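Long-range contact in sugar ABC transporter substrate-binding protein (Treponema pallidum subsp. pallidum, PDB 5U2P), which probably binds a ligand in the periplasm, perhaps a sugar, as the substrate-binding component of an ABC transporter: residues Arg33-Arg39 against Pro86-Ser92. Numbering follows the deposited sequence.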
loop_
_atom_site.group_PDB
_atom_site.type_symbol
_atom_site.label_atom_id
_atom_site.label_comp_id
_atom_site.label_asym_id
_atom_site.label_seq_id
_atom_site.Cartn_x
_atom_site.Cartn_y
_atom_site.Cartn_z
ATOM N N ARG A 33 20.240 16.155 -24.045
ATOM C CA ARG A 33 20.682 16.037 -22.668
ATOM C C ARG A 33 19.455 15.974 -21.763
ATOM O O ARG A 33 18.392 16.516 -22.098
ATOM C CB ARG A 33 21.577 17.213 -22.275
ATOM C CG ARG A 33 22.828 17.356 -23.128
ATOM C CD ARG A 33 23.460 18.733 -22.960
ATOM N NE ARG A 33 23.758 19.033 -21.560
ATOM C CZ ARG A 33 24.216 20.202 -21.121
ATOM N NH1 ARG A 33 24.434 21.200 -21.970
ATOM N NH2 ARG A 33 24.455 20.376 -19.827
ATOM N N LEU A 34 19.617 15.282 -20.642
ATOM C CA LEU A 34 18.607 15.228 -19.589
ATOM C C LEU A 34 19.281 15.236 -18.227
ATOM O O LEU A 34 20.236 14.496 -17.993
ATOM C CB LEU A 34 17.742 13.978 -19.708
ATOM C CG LEU A 34 16.367 14.030 -20.369
ATOM C CD1 LEU A 34 15.638 12.735 -20.056
ATOM C CD2 LEU A 34 15.531 15.225 -19.921
ATOM N N SER A 35 18.781 16.070 -17.325
ATOM C CA SER A 35 19.257 16.085 -15.964
ATOM C C SER A 35 18.219 15.412 -15.071
ATOM O O SER A 35 17.014 15.529 -15.299
ATOM C CB SER A 35 19.527 17.520 -15.491
ATOM O OG SER A 35 18.372 18.319 -15.621
ATOM N N VAL A 36 18.719 14.726 -14.054
ATOM C CA VAL A 36 17.898 13.978 -13.120
ATOM C C VAL A 36 18.309 14.261 -11.680
ATOM O O VAL A 36 19.490 14.394 -11.372
ATOM C CB VAL A 36 17.998 12.465 -13.405
ATOM C CG1 VAL A 36 17.112 11.678 -12.467
ATOM C CG2 VAL A 36 17.628 12.188 -14.847
ATOM N N LEU A 37 17.316 14.363 -10.804
ATOM C CA LEU A 37 17.537 14.448 -9.362
ATOM C C LEU A 37 16.925 13.216 -8.712
ATOM O O LEU A 37 15.765 12.895 -8.962
ATOM C CB LEU A 37 16.890 15.703 -8.770
ATOM C CG LEU A 37 17.340 16.134 -7.381
ATOM C CD1 LEU A 37 18.689 16.830 -7.452
ATOM C CD2 LEU A 37 16.284 17.030 -6.741
ATOM N N ILE A 38 17.684 12.540 -7.868
ATOM C CA ILE A 38 17.207 11.313 -7.231
ATOM C C ILE A 38 17.762 11.157 -5.814
ATOM O O ILE A 38 18.777 11.758 -5.466
ATOM C CB ILE A 38 17.603 10.082 -8.064
ATOM C CG1 ILE A 38 16.872 8.831 -7.563
ATOM C CG2 ILE A 38 19.124 9.898 -8.052
ATOM C CD1 ILE A 38 17.191 7.585 -8.338
ATOM N N ARG A 39 17.079 10.364 -4.993
ATOM C CA ARG A 39 17.564 10.040 -3.656
ATOM C C ARG A 39 18.764 9.116 -3.757
ATOM O O ARG A 39 18.776 8.178 -4.552
ATOM C CB ARG A 39 16.468 9.376 -2.812
ATOM C CG ARG A 39 15.370 10.316 -2.313
ATOM C CD ARG A 39 14.341 9.559 -1.482
ATOM N NE ARG A 39 13.065 10.268 -1.366
ATOM C CZ ARG A 39 12.637 10.917 -0.282
ATOM N NH1 ARG A 39 13.373 10.973 0.823
ATOM N NH2 ARG A 39 11.454 11.515 -0.306
ATOM N N PRO A 86 16.318 19.863 -11.721
ATOM C CA PRO A 86 16.578 19.062 -12.931
ATOM C C PRO A 86 15.321 18.732 -13.744
ATOM O O PRO A 86 14.205 18.930 -13.275
ATOM C CB PRO A 86 17.221 17.797 -12.362
ATOM C CG PRO A 86 17.964 18.303 -11.195
ATOM C CD PRO A 86 17.006 19.279 -10.555
ATOM N N ASP A 87 15.514 18.238 -14.966
ATOM C CA ASP A 87 14.395 17.990 -15.881
ATOM C C ASP A 87 13.464 16.877 -15.368
ATOM O O ASP A 87 12.245 16.932 -15.560
ATOM C CB ASP A 87 14.901 17.603 -17.275
ATOM C CG ASP A 87 15.912 18.586 -17.850
ATOM O OD1 ASP A 87 15.714 19.812 -17.757
ATOM O OD2 ASP A 87 16.911 18.112 -18.434
ATOM N N VAL A 88 14.063 15.850 -14.776
ATOM C CA VAL A 88 13.348 14.719 -14.198
ATOM C C VAL A 88 13.708 14.625 -12.722
ATOM O O VAL A 88 14.885 14.682 -12.376
ATOM C CB VAL A 88 13.686 13.408 -14.920
ATOM C CG1 VAL A 88 13.049 12.205 -14.217
ATOM C CG2 VAL A 88 13.225 13.507 -16.359
ATOM N N VAL A 89 12.698 14.503 -11.857
ATOM C CA VAL A 89 12.939 14.454 -10.416
ATOM C C VAL A 89 12.183 13.291 -9.792
ATOM O O VAL A 89 11.033 13.001 -10.150
ATOM C CB VAL A 89 12.571 15.805 -9.727
ATOM C CG1 VAL A 89 13.437 16.915 -10.286
ATOM C CG2 VAL A 89 11.088 16.149 -9.892
ATOM N N GLU A 90 12.840 12.611 -8.857
ATOM C CA GLU A 90 12.181 11.600 -8.051
ATOM C C GLU A 90 11.139 12.251 -7.137
ATOM O O GLU A 90 11.388 13.306 -6.549
ATOM C CB GLU A 90 13.195 10.798 -7.211
ATOM C CG GLU A 90 12.500 9.746 -6.372
ATOM C CD GLU A 90 13.411 8.955 -5.465
ATOM O OE1 GLU A 90 14.643 9.107 -5.552
ATOM O OE2 GLU A 90 12.873 8.164 -4.660
ATOM N N VAL A 91 9.970 11.628 -7.044
ATOM C CA VAL A 91 8.919 12.093 -6.152
ATOM C C VAL A 91 8.345 10.928 -5.378
ATOM O O VAL A 91 8.412 9.787 -5.806
ATOM C CB VAL A 91 7.770 12.814 -6.914
ATOM C CG1 VAL A 91 8.286 14.103 -7.573
ATOM C CG2 VAL A 91 7.141 11.888 -7.949
ATOM N N SER A 92 7.779 11.245 -4.216
ATOM C CA SER A 92 7.045 10.287 -3.414
ATOM C C SER A 92 5.561 10.343 -3.755
ATOM O O SER A 92 4.901 11.370 -3.574
ATOM C CB SER A 92 7.254 10.564 -1.923
ATOM O OG SER A 92 8.597 10.289 -1.542
#
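The Glu90 side chain crosses that of Arg39 at about a right angle, the carboxylate plane turned 68° from the guanidinium. Glu90 OE2 lies at the guanidinium edge, near its plane, in a long salt bridge to Arg39 NE (3.9 Å); Ser92 OG comes in obliquely on NH2 with a weak hydrogen bond. The firmer grip is on the main chain: Glu90 OE1 accepts Arg39 N at 2.8 Å, nearly head-on, in place of a backbone carbonyl. Glu90 gets there by full extension, CG anti to the backbone N (chi1 180°). His42 and Gln307 both hydrogen-bond OE2, fixing the carboxylate further. At the other end the Asp87 carboxylate takes Ser35 N on OD2 (3.0 Å) from above its plane, 39° out of it. Asp87 OD2 also makes a salt bridge to Arg317. Ser35 OG, held between its own N and carbonyl carbon, accepts Asp87 N at 2.9 Å. Between these polar ends run parallel-sheet bonds, Val88 N to Ser35 O, Leu37 N to Val88 O (2.9 Å) and Glu90 N to Leu37 O. Val36 and Val88 lie side by side on one face; on the other, Leu37 CB meets Pro86 CG (3.7 Å) and Val89 CG1 (4.0 Å). Strand 88-92 is the middle strand of a five-stranded mixed sheet, as in the lobes of periplasmic binding proteins, and 33-39 the next one out, with 61-67 beyond it at the edge; antiparallel strand 307-311 flanks 88-92, helix 318-329 packs on Leu34 and Val88, and helix 72-81 touches Pro86, Val89 and Arg39.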